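Local coordinates for protein F2 like fibronectin-binding protein (Streptococcus pneumoniae, PDB 5A0N) that probably acts as a pneumococcal surface adhesin whose N-terminal thioester domain uses an internal thioester to attach covalently to host targets, at residues S110-M115 with Y145-Y150; Q104-F109 with L193-Y198; H140-Y145 with P170-A175. All coordinates share one frame; numbering follows the deposited sequence. Where two conformers were deposited one is given.

Interaction 1: S110-M115 with Y145-Y150; sequences SRLSYM and YEIWRY
Leu112 and Ile147 mesh at the centre of an antiparallel helix pair within the helical insertion of the thioester domain, where helix 105-118 lies beside helix 132-152. The two segment axes run 10.0 Å apart at 178°, almost exactly opposed, and the alpha carbons draw closest at Leu112 and Ile147. Leu112 CG sits anti to the carbonyl carbon (chi1 -74°), which carries CD1 across to the partner helix. There CD1 lies 3.7 Å from Ile147 CG1 and 3.8 Å from Glu146 C, so the methyl packs against backbone as well as side chain. Ile147 answers by reaching past Leu112 in the opposite direction, and its CG1 also meets Leu112 CB at 3.8 Å. The third neighbour of the methyl is Tyr150, approached at the ring edge, near its plane, with Leu112 CD1 4.1 Å from Tyr150 CD2. Glu146 lines the same spot with the aliphatic root of its side chain, CB 4.2 Å from Leu112 CD1. Its chain bends at chi2 (68°) and takes the carboxylate off to Arg149, whose NH1 donates to Glu146 OE2 at 2.9 Å, on the syn side and somewhat out of the carboxylate plane. No hydrogen bond links the two segments, so apolar packing joins them. Arg180 of helix 170-182 is a second salt-bridge partner of Glu146 OE2, and Ile179 of that helix touches both Leu112 and Glu146. Strand 55-56 borders the pair through Phe55, which touches Ser113 and Ile147, while strand 193-200 packs Tyr195 against Ser113 and Tyr114.

Interaction 2: Q104-F109 with L193-Y198; sequences QAWDTF and LEYRFY
Trp106 and Tyr195 form an edge-to-face aromatic pair between the start of helix 105-118 and strand 193-200. The edge of the indole's six-membered ring is directed at a face of Tyr195, with centroids 5.0 Å apart and planes at 67°. CH2 is the leading atom: Trp106 CH2 stands 3.7 Å from Tyr195 CD2 and equally near CG. The indole reaches the strand because Trp106 CG is anti to the backbone N (chi1 169°), swinging the ring out from the helix. Phe109, one turn later, adopts a similar first torsion and brings CE2 to 3.8 Å from Tyr195 CD1, sliding past the tyrosine in the opposite direction. Trp106 CH2 thus sits over one face of the Tyr195 ring, and Phe109 CE2 approaches obliquely beside CD1 from the same side. The CB of Tyr195 points toward the helix, and its own CG is anti to the carbonyl carbon (chi1 -73°). The phenol end is held too, since Tyr195 OH hydrogen-bonds Ser110 O on the next part of the same helix. Tyr190 adjoins the Trp106 ring, and Tyr86 of helix 83-93 stacks on Phe109, extending the aromatic cluster. The arrangement is that of a helix packed on one face of an antiparallel sheet.

Interaction 3: H140-Y145 with P170-A175; sequences HQVIQY and PQQKKA
Gln141 and Gln172 join their side-chain amides where helix 132-152 crosses helix 170-182, a helix-helix packing within the helical insertion of the thioester domain. Gln172 NE2 donates to Gln141 OE1 at 2.9 Å, with a nearly straight N-H...O angle of 170°. The acceptor lies in the amide plane of Gln172, whereas the donor is tilted 17° from the carbonyl plane of Gln141, and the two amides are turned 38° against each other. Both chains are extended beyond CG and cross obliquely, and Gln172 NE2 also comes 3.7 Å from Gln141 CB. Beside this polar link, Val142 supplies the apolar part of the contact. Two conformers were deposited for this valine, and its contacts, which hold for one of them, are to that extent doubtful. In that conformer Val142 CG1 packs against the root of the glutamine, 3.6 Å from Gln172 CB and 3.7 Å from the backbone oxygen Gln172 O. CG2 faces the next turn of the other helix, 4.2 Å from Ala175 CB. The segment axes approach to 9.8 Å, and the alpha carbons are nearest at Val142 and Gln172.

Around this contact, Trp128 of helix 123-128 packs on Gln172 and Ala175, and Ile179, farther along helix 170-182, touches Val142. Two further bonds steady the Gln172 amide, consistent with a fixed rotation, and tie the beginning of helix 170-182 to its neighbour. Its NE2 also donates to Tyr138 O, one turn before Val142 on helix 132-152. At the other end of the amide, Gln172 OE1 accepts from Ser169 N, just ahead of helix 170-182, which is the side-chain-to-backbone half of a capping box.

Helix 105-118 carries both interaction 1 and interaction 2, whose centres are 9 Å apart. Besides the hydrogen bond from the Tyr195 hydroxyl to the helix backbone, they touch where Tyr150 CB packs 3.3 Å from Thr108 OG1. Helix 132-152 in turn serves interactions 1 and 3, whose segments meet at Tyr145, though it takes no part in either contact. Their centres are 11 Å apart, and Leu112 O lies 3.6 Å from Ile143 CG2. Interactions 2 and 3 do not touch, with centres about 19 Å apart, so interaction 1 forms the middle of a path from strand 193-200 to helix 170-182. Glycerol and MES, probably from crystallisation, lie near Tyr150 of interaction 1 and Gln141 of interaction 3, respectively.

Interaction 1: S110-M115 with Y145-Y150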
loop_
_atom_site.group_PDB
_atom_site.type_symbol
_atom_site.label_atom_id
_atom_site.label_comp_id
_atom_site.label_asym_id
_atom_site.label_seq_id
_atom_site.Cartn_x
_atom_site.Cartn_y
_atom_site.Cartn_z
ATOM N N SER A 110 -5.697 -0.999 -8.373
ATOM C CA SER A 110 -6.935 -1.525 -7.834
ATOM C C SER A 110 -6.905 -3.048 -7.793
ATOM O O SER A 110 -7.431 -3.657 -6.849
ATOM C CB SER A 110 -8.152 -0.993 -8.599
ATOM O OG SER A 110 -8.167 -1.422 -9.952
ATOM N N ARG A 111 -6.286 -3.686 -8.787
ATOM C CA ARG A 111 -6.118 -5.141 -8.768
ATOM C C ARG A 111 -5.174 -5.619 -7.651
ATOM O O ARG A 111 -5.489 -6.553 -6.923
ATOM C CB ARG A 111 -5.595 -5.626 -10.116
ATOM C CG ARG A 111 -6.667 -5.627 -11.186
ATOM C CD ARG A 111 -6.123 -6.009 -12.571
ATOM N NE ARG A 111 -7.225 -6.183 -13.516
ATOM C CZ ARG A 111 -8.034 -7.225 -13.490
ATOM N NH1 ARG A 111 -7.757 -8.320 -12.789
ATOM N NH2 ARG A 111 -9.114 -7.211 -14.233
ATOM N N LEU A 112 -4.022 -4.985 -7.535
ATOM C CA LEU A 112 -3.019 -5.453 -6.598
ATOM C C LEU A 112 -3.502 -5.255 -5.146
ATOM O O LEU A 112 -3.334 -6.146 -4.311
ATOM C CB LEU A 112 -1.695 -4.736 -6.856
ATOM C CG LEU A 112 -0.955 -5.222 -8.112
ATOM C CD1 LEU A 112 0.087 -4.224 -8.546
ATOM C CD2 LEU A 112 -0.365 -6.596 -7.883
ATOM N N SER A 113 -4.074 -4.097 -4.846
ATOM C CA SER A 113 -4.627 -3.875 -3.519
ATOM C C SER A 113 -5.759 -4.846 -3.215
ATOM O O SER A 113 -5.848 -5.361 -2.083
ATOM C CB SER A 113 -5.003 -2.416 -3.319
ATOM O OG SER A 113 -6.022 -2.008 -4.213
ATOM N N TYR A 114 -6.600 -5.147 -4.205
ATOM C CA TYR A 114 -7.640 -6.152 -4.000
ATOM C C TYR A 114 -7.054 -7.541 -3.772
ATOM O O TYR A 114 -7.615 -8.333 -3.009
ATOM C CB TYR A 114 -8.587 -6.148 -5.201
ATOM C CG TYR A 114 -9.692 -7.174 -5.179
ATOM C CD1 TYR A 114 -10.762 -7.066 -4.316
ATOM C CD2 TYR A 114 -9.667 -8.251 -6.043
ATOM C CE1 TYR A 114 -11.795 -8.007 -4.338
ATOM C CE2 TYR A 114 -10.667 -9.172 -6.064
ATOM C CZ TYR A 114 -11.746 -9.044 -5.241
ATOM O OH TYR A 114 -12.724 -10.007 -5.321
ATOM N N MET A 115 -5.937 -7.846 -4.401
ATOM C CA MET A 115 -5.334 -9.130 -4.154
ATOM C C MET A 115 -4.843 -9.259 -2.697
ATOM O O MET A 115 -4.917 -10.338 -2.133
ATOM C CB MET A 115 -4.233 -9.389 -5.173
ATOM C CG MET A 115 -4.756 -9.516 -6.597
ATOM S SD MET A 115 -3.501 -9.330 -7.891
ATOM C CE MET A 115 -2.814 -10.995 -7.964
ATOM N N TYR A 145 5.828 -3.765 -3.648
ATOM C CA TYR A 145 6.844 -3.666 -4.694
ATOM C C TYR A 145 6.213 -3.768 -6.075
ATOM O O TYR A 145 6.647 -3.045 -6.994
ATOM C CB TYR A 145 8.005 -4.653 -4.513
ATOM C CG TYR A 145 8.983 -4.151 -3.478
ATOM C CD1 TYR A 145 9.853 -3.107 -3.787
ATOM C CD2 TYR A 145 9.013 -4.673 -2.185
ATOM C CE1 TYR A 145 10.719 -2.581 -2.822
ATOM C CE2 TYR A 145 9.875 -4.147 -1.225
ATOM C CZ TYR A 145 10.713 -3.101 -1.548
ATOM O OH TYR A 145 11.544 -2.538 -0.620
ATOM N N GLU A 146 5.195 -4.610 -6.254
ATOM C CA GLU A 146 4.572 -4.690 -7.559
ATOM C C GLU A 146 3.734 -3.456 -7.873
ATOM O O GLU A 146 3.698 -3.031 -9.033
ATOM C CB GLU A 146 3.809 -5.990 -7.733
ATOM C CG GLU A 146 3.645 -6.413 -9.206
ATOM C CD GLU A 146 4.920 -6.834 -9.916
ATOM O OE1 GLU A 146 6.027 -6.613 -9.370
ATOM O OE2 GLU A 146 4.815 -7.397 -11.027
ATOM N N ILE A 147 3.135 -2.824 -6.859
ATOM C CA ILE A 147 2.507 -1.533 -7.093
ATOM C C ILE A 147 3.525 -0.538 -7.627
ATOM O O ILE A 147 3.241 0.189 -8.595
ATOM C CB ILE A 147 1.766 -1.045 -5.832
ATOM C CG1 ILE A 147 0.514 -1.902 -5.661
ATOM C CG2 ILE A 147 1.467 0.451 -5.861
ATOM C CD1 ILE A 147 -0.225 -1.702 -4.341
ATOM N N TRP A 148 4.711 -0.508 -7.020
ATOM C CA TRP A 148 5.782 0.399 -7.435
ATOM C C TRP A 148 6.361 0.064 -8.811
ATOM O O TRP A 148 6.902 0.950 -9.474
ATOM C CB TRP A 148 6.915 0.410 -6.395
ATOM C CG TRP A 148 6.580 1.120 -5.147
ATOM C CD1 TRP A 148 5.729 2.153 -4.990
ATOM C CD2 TRP A 148 7.161 0.868 -3.851
ATOM N NE1 TRP A 148 5.756 2.596 -3.670
ATOM C CE2 TRP A 148 6.612 1.793 -2.950
ATOM C CE3 TRP A 148 8.072 -0.069 -3.369
ATOM C CZ2 TRP A 148 6.968 1.824 -1.594
ATOM C CZ3 TRP A 148 8.373 -0.073 -2.041
ATOM C CH2 TRP A 148 7.837 0.870 -1.162
ATOM N N ARG A 149 6.222 -1.170 -9.271
ATOM C CA ARG A 149 6.576 -1.481 -10.665
ATOM C C ARG A 149 5.803 -0.563 -11.591
ATOM O O ARG A 149 6.357 -0.059 -12.568
ATOM C CB ARG A 149 6.245 -2.941 -10.973
ATOM C CG ARG A 149 6.462 -3.320 -12.431
ATOM C CD ARG A 149 6.170 -4.776 -12.679
ATOM N NE ARG A 149 6.318 -5.123 -14.079
ATOM C CZ ARG A 149 6.008 -6.309 -14.580
ATOM N NH1 ARG A 149 5.638 -7.291 -13.799
ATOM N NH2 ARG A 149 6.132 -6.535 -15.885
ATOM N N TYR A 150 4.537 -0.341 -11.266
ATOM C CA TYR A 150 3.644 0.460 -12.099
ATOM C C TYR A 150 3.589 1.935 -11.769
ATOM O O TYR A 150 3.352 2.736 -12.671
ATOM C CB TYR A 150 2.261 -0.204 -12.121
ATOM C CG TYR A 150 2.331 -1.630 -12.620
ATOM C CD1 TYR A 150 2.654 -1.885 -13.938
ATOM C CD2 TYR A 150 2.100 -2.714 -11.789
ATOM C CE1 TYR A 150 2.744 -3.166 -14.403
ATOM C CE2 TYR A 150 2.185 -4.013 -12.234
ATOM C CZ TYR A 150 2.519 -4.251 -13.543
ATOM O OH TYR A 150 2.622 -5.544 -14.044
#

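Interaction 2: Q104-F109 with L193-Y198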
loop_
_atom_site.group_PDB
_atom_site.type_symbol
_atom_site.label_atom_id
_atom_site.label_comp_id
_atom_site.label_asym_id
_atom_site.label_seq_id
_atom_site.Cartn_x
_atom_site.Cartn_y
_atom_site.Cartn_z
ATOM N N GLN A 104 -3.191 2.749 -17.411
ATOM C CA GLN A 104 -3.357 1.484 -16.740
ATOM C C GLN A 104 -3.125 1.551 -15.226
ATOM O O GLN A 104 -3.313 0.536 -14.535
ATOM C CB GLN A 104 -2.419 0.434 -17.344
ATOM C CG GLN A 104 -2.698 0.189 -18.826
ATOM C CD GLN A 104 -1.883 -0.957 -19.435
ATOM O OE1 GLN A 104 -0.867 -1.396 -18.906
ATOM N NE2 GLN A 104 -2.341 -1.461 -20.561
ATOM N N ALA A 105 -2.780 2.726 -14.701
ATOM C CA ALA A 105 -2.368 2.826 -13.290
ATOM C C ALA A 105 -3.494 2.462 -12.323
ATOM O O ALA A 105 -3.271 1.800 -11.323
ATOM C CB ALA A 105 -1.838 4.228 -12.976
ATOM N N TRP A 106 -4.725 2.860 -12.626
ATOM C CA TRP A 106 -5.851 2.453 -11.790
ATOM C C TRP A 106 -6.045 0.949 -11.820
ATOM O O TRP A 106 -6.289 0.319 -10.787
ATOM C CB TRP A 106 -7.126 3.134 -12.270
ATOM C CG TRP A 106 -8.404 2.612 -11.682
ATOM C CD1 TRP A 106 -9.388 1.968 -12.360
ATOM C CD2 TRP A 106 -8.853 2.712 -10.314
ATOM N NE1 TRP A 106 -10.429 1.676 -11.527
ATOM C CE2 TRP A 106 -10.141 2.139 -10.270
ATOM C CE3 TRP A 106 -8.299 3.235 -9.128
ATOM C CZ2 TRP A 106 -10.884 2.086 -9.113
ATOM C CZ3 TRP A 106 -9.051 3.180 -8.000
ATOM C CH2 TRP A 106 -10.330 2.641 -8.004
ATOM N N ASP A 107 -5.915 0.349 -13.002
ATOM C CA ASP A 107 -6.128 -1.085 -13.145
ATOM C C ASP A 107 -5.139 -1.865 -12.270
ATOM O O ASP A 107 -5.530 -2.738 -11.492
ATOM C CB ASP A 107 -6.018 -1.518 -14.616
ATOM C CG ASP A 107 -6.493 -2.940 -14.845
ATOM O OD1 ASP A 107 -7.462 -3.380 -14.205
ATOM O OD2 ASP A 107 -5.901 -3.652 -15.677
ATOM N N THR A 108 -3.860 -1.509 -12.355
ATOM C CA THR A 108 -2.884 -2.265 -11.580
ATOM C C THR A 108 -2.995 -2.016 -10.075
ATOM O O THR A 108 -2.937 -2.966 -9.319
ATOM C CB THR A 108 -1.429 -2.073 -12.070
ATOM O OG1 THR A 108 -1.034 -0.711 -11.909
ATOM C CG2 THR A 108 -1.295 -2.506 -13.526
ATOM N N PHE A 109 -3.187 -0.763 -9.669
ATOM C CA PHE A 109 -3.325 -0.486 -8.245
ATOM C C PHE A 109 -4.573 -1.145 -7.686
ATOM O O PHE A 109 -4.554 -1.775 -6.629
ATOM C CB PHE A 109 -3.374 1.025 -7.939
ATOM C CG PHE A 109 -3.900 1.277 -6.566
ATOM C CD1 PHE A 109 -3.087 1.021 -5.466
ATOM C CD2 PHE A 109 -5.203 1.627 -6.354
ATOM C CE1 PHE A 109 -3.598 1.076 -4.183
ATOM C CE2 PHE A 109 -5.698 1.722 -5.077
ATOM C CZ PHE A 109 -4.890 1.452 -3.988
ATOM N N LEU A 193 -16.748 -2.534 -3.466
ATOM C CA LEU A 193 -15.511 -2.075 -2.826
ATOM C C LEU A 193 -15.525 -0.558 -2.663
ATOM O O LEU A 193 -16.124 0.179 -3.467
ATOM C CB LEU A 193 -14.307 -2.446 -3.741
ATOM C CG LEU A 193 -14.052 -3.935 -3.889
ATOM C CD1 LEU A 193 -13.101 -4.202 -5.038
ATOM C CD2 LEU A 193 -13.495 -4.527 -2.606
ATOM N N GLU A 194 -14.834 -0.105 -1.625
ATOM C CA GLU A 194 -14.503 1.287 -1.455
ATOM C C GLU A 194 -13.024 1.454 -1.504
ATOM O O GLU A 194 -12.319 1.030 -0.585
ATOM C CB GLU A 194 -15.087 1.873 -0.180
ATOM C CG GLU A 194 -14.840 3.365 -0.055
ATOM C CD GLU A 194 -14.988 3.951 1.309
ATOM O OE1 GLU A 194 -15.645 3.343 2.139
ATOM O OE2 GLU A 194 -14.475 5.059 1.517
ATOM N N TYR A 195 -12.531 2.086 -2.561
ATOM C CA TYR A 195 -11.143 2.518 -2.634
ATOM C C TYR A 195 -11.012 3.891 -1.987
ATOM O O TYR A 195 -11.928 4.722 -2.087
ATOM C CB TYR A 195 -10.656 2.522 -4.101
ATOM C CG TYR A 195 -10.451 1.132 -4.646
ATOM C CD1 TYR A 195 -9.242 0.463 -4.495
ATOM C CD2 TYR A 195 -11.472 0.448 -5.316
ATOM C CE1 TYR A 195 -9.058 -0.832 -4.953
ATOM C CE2 TYR A 195 -11.298 -0.837 -5.782
ATOM C CZ TYR A 195 -10.087 -1.466 -5.627
ATOM O OH TYR A 195 -9.917 -2.735 -6.117
ATOM N N ARG A 196 -9.865 4.124 -1.362
ATOM C CA ARG A 196 -9.633 5.359 -0.603
ATOM C C ARG A 196 -8.264 5.893 -0.962
ATOM O O ARG A 196 -7.318 5.114 -1.158
ATOM C CB ARG A 196 -9.677 5.105 0.900
ATOM C CG ARG A 196 -11.050 4.767 1.416
ATOM C CD ARG A 196 -10.982 4.513 2.933
ATOM N NE ARG A 196 -12.297 4.685 3.489
ATOM C CZ ARG A 196 -12.523 4.858 4.761
ATOM N NH1 ARG A 196 -11.513 4.877 5.649
ATOM N NH2 ARG A 196 -13.768 4.993 5.146
ATOM N N PHE A 197 -8.152 7.216 -0.997
ATOM C CA PHE A 197 -6.878 7.893 -1.248
ATOM C C PHE A 197 -6.522 8.777 -0.068
ATOM O O PHE A 197 -7.372 9.528 0.399
ATOM C CB PHE A 197 -7.001 8.739 -2.522
ATOM C CG PHE A 197 -5.699 9.114 -3.154
ATOM C CD1 PHE A 197 -4.950 10.198 -2.685
ATOM C CD2 PHE A 197 -5.220 8.387 -4.246
ATOM C CE1 PHE A 197 -3.764 10.554 -3.310
ATOM C CE2 PHE A 197 -4.040 8.743 -4.860
ATOM C CZ PHE A 197 -3.309 9.808 -4.367
ATOM N N TYR A 198 -5.274 8.684 0.391
ATOM C CA TYR A 198 -4.779 9.584 1.425
ATOM C C TYR A 198 -3.808 10.565 0.790
ATOM O O TYR A 198 -2.741 10.178 0.287
ATOM C CB TYR A 198 -4.149 8.798 2.581
ATOM C CG TYR A 198 -5.138 8.090 3.466
ATOM C CD1 TYR A 198 -5.771 8.764 4.487
ATOM C CD2 TYR A 198 -5.429 6.752 3.303
ATOM C CE1 TYR A 198 -6.631 8.096 5.340
ATOM C CE2 TYR A 198 -6.316 6.095 4.126
ATOM C CZ TYR A 198 -6.895 6.767 5.170
ATOM O OH TYR A 198 -7.760 6.126 6.052
#

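Interaction 3: H140-Y145 with P170-A175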
loop_
_atom_site.group_PDB
_atom_site.type_symbol
_atom_site.label_atom_id
_atom_site.label_comp_id
_atom_site.label_asym_id
_atom_site.label_seq_id
_atom_site.Cartn_x
_atom_site.Cartn_y
_atom_site.Cartn_z
ATOM N N HIS A 140 2.040 -8.229 2.071
ATOM C CA HIS A 140 1.916 -6.779 1.872
ATOM C C HIS A 140 3.153 -6.265 1.134
ATOM O O HIS A 140 3.048 -5.495 0.179
ATOM C CB HIS A 140 1.755 -6.055 3.216
ATOM C CG HIS A 140 1.540 -4.589 3.056
ATOM N ND1 HIS A 140 2.561 -3.703 2.818
ATOM C CD2 HIS A 140 0.395 -3.858 3.089
ATOM C CE1 HIS A 140 2.055 -2.489 2.705
ATOM N NE2 HIS A 140 0.748 -2.553 2.857
ATOM N N GLN A 141 4.333 -6.693 1.581
ATOM C CA GLN A 141 5.562 -6.151 1.034
ATOM C C GLN A 141 5.704 -6.493 -0.460
ATOM O O GLN A 141 6.107 -5.633 -1.236
ATOM C CB GLN A 141 6.757 -6.659 1.828
ATOM C CG GLN A 141 8.068 -6.049 1.393
ATOM C CD GLN A 141 9.237 -6.484 2.228
ATOM O OE1 GLN A 141 9.324 -7.644 2.618
ATOM N NE2 GLN A 141 10.101 -5.524 2.584
ATOM N N VAL A 142 5.419 -7.734 -0.878
ATOM C CA VAL A 142 5.543 -8.030 -2.325
ATOM C C VAL A 142 4.485 -7.328 -3.152
ATOM O O VAL A 142 4.778 -6.857 -4.254
ATOM C CB VAL A 142 5.607 -9.530 -2.679
ATOM C CG1 VAL A 142 6.934 -10.094 -2.220
ATOM C CG2 VAL A 142 4.416 -10.314 -2.126
ATOM N N ILE A 143 3.269 -7.225 -2.640
ATOM C CA ILE A 143 2.249 -6.431 -3.323
ATOM C C ILE A 143 2.728 -4.979 -3.472
ATOM O O ILE A 143 2.575 -4.369 -4.544
ATOM C CB ILE A 143 0.893 -6.513 -2.594
ATOM C CG1 ILE A 143 0.299 -7.916 -2.720
ATOM C CG2 ILE A 143 -0.047 -5.435 -3.096
ATOM C CD1 ILE A 143 -0.310 -8.247 -4.080
ATOM N N GLN A 144 3.327 -4.420 -2.424
ATOM C CA GLN A 144 3.808 -3.054 -2.478
ATOM C C GLN A 144 4.862 -2.871 -3.568
ATOM O O GLN A 144 4.845 -1.867 -4.276
ATOM C CB GLN A 144 4.347 -2.638 -1.121
ATOM C CG GLN A 144 4.963 -1.240 -1.087
ATOM C CD GLN A 144 3.955 -0.152 -1.263
ATOM O OE1 GLN A 144 3.387 0.352 -0.280
ATOM N NE2 GLN A 144 3.754 0.276 -2.507
ATOM N N TYR A 145 5.828 -3.765 -3.648
ATOM C CA TYR A 145 6.844 -3.666 -4.694
ATOM C C TYR A 145 6.213 -3.768 -6.075
ATOM O O TYR A 145 6.647 -3.045 -6.994
ATOM C CB TYR A 145 8.005 -4.653 -4.513
ATOM C CG TYR A 145 8.983 -4.151 -3.478
ATOM C CD1 TYR A 145 9.853 -3.107 -3.787
ATOM C CD2 TYR A 145 9.013 -4.673 -2.185
ATOM C CE1 TYR A 145 10.719 -2.581 -2.822
ATOM C CE2 TYR A 145 9.875 -4.147 -1.225
ATOM C CZ TYR A 145 10.713 -3.101 -1.548
ATOM O OH TYR A 145 11.544 -2.538 -0.620
ATOM N N PRO A 170 11.970 -16.994 0.482
ATOM C CA PRO A 170 11.564 -17.890 -0.597
ATOM C C PRO A 170 10.051 -17.824 -0.875
ATOM O O PRO A 170 9.623 -17.902 -2.028
ATOM C CB PRO A 170 11.959 -19.280 -0.053
ATOM C CG PRO A 170 13.074 -19.008 0.899
ATOM C CD PRO A 170 12.745 -17.694 1.536
ATOM N N GLN A 171 9.245 -17.705 0.174
ATOM C CA GLN A 171 7.782 -17.626 0.017
ATOM C C GLN A 171 7.399 -16.338 -0.700
ATOM O O GLN A 171 6.495 -16.339 -1.556
ATOM C CB GLN A 171 7.089 -17.661 1.377
ATOM C CG GLN A 171 7.303 -18.947 2.127
ATOM C CD GLN A 171 8.614 -19.032 2.902
ATOM O OE1 GLN A 171 9.363 -18.074 3.048
ATOM N NE2 GLN A 171 8.870 -20.215 3.430
ATOM N N GLN A 172 8.069 -15.229 -0.382
ATOM C CA GLN A 172 7.822 -13.976 -1.130
ATOM C C GLN A 172 8.141 -14.101 -2.609
ATOM O O GLN A 172 7.404 -13.562 -3.440
ATOM C CB GLN A 172 8.616 -12.827 -0.524
ATOM C CG GLN A 172 8.026 -12.318 0.784
ATOM C CD GLN A 172 8.819 -11.178 1.357
ATOM O OE1 GLN A 172 10.024 -11.315 1.556
ATOM N NE2 GLN A 172 8.164 -10.077 1.639
ATOM N N LYS A 173 9.261 -14.739 -2.915
ATOM C CA LYS A 173 9.647 -14.921 -4.308
ATOM C C LYS A 173 8.575 -15.722 -5.065
ATOM O O LYS A 173 8.194 -15.385 -6.188
ATOM C CB LYS A 173 11.015 -15.566 -4.417
ATOM C CG LYS A 173 12.124 -14.666 -3.889
ATOM C CD LYS A 173 13.459 -15.377 -3.877
ATOM C CE LYS A 173 14.556 -14.526 -3.269
ATOM N NZ LYS A 173 15.803 -15.293 -3.131
ATOM N N LYS A 174 8.062 -16.787 -4.440
ATOM C CA LYS A 174 6.992 -17.582 -5.041
ATOM C C LYS A 174 5.744 -16.724 -5.216
ATOM O O LYS A 174 5.103 -16.747 -6.273
ATOM C CB LYS A 174 6.682 -18.816 -4.206
ATOM C CG LYS A 174 7.851 -19.773 -4.065
ATOM C CD LYS A 174 7.497 -20.982 -3.209
ATOM C CE LYS A 174 8.671 -21.952 -3.189
ATOM N NZ LYS A 174 8.545 -22.985 -2.131
ATOM N N ALA A 175 5.373 -15.966 -4.186
ATOM C CA ALA A 175 4.194 -15.128 -4.266
ATOM C C ALA A 175 4.311 -14.112 -5.393
ATOM O O ALA A 175 3.306 -13.831 -6.065
ATOM C CB ALA A 175 3.959 -14.404 -2.953
#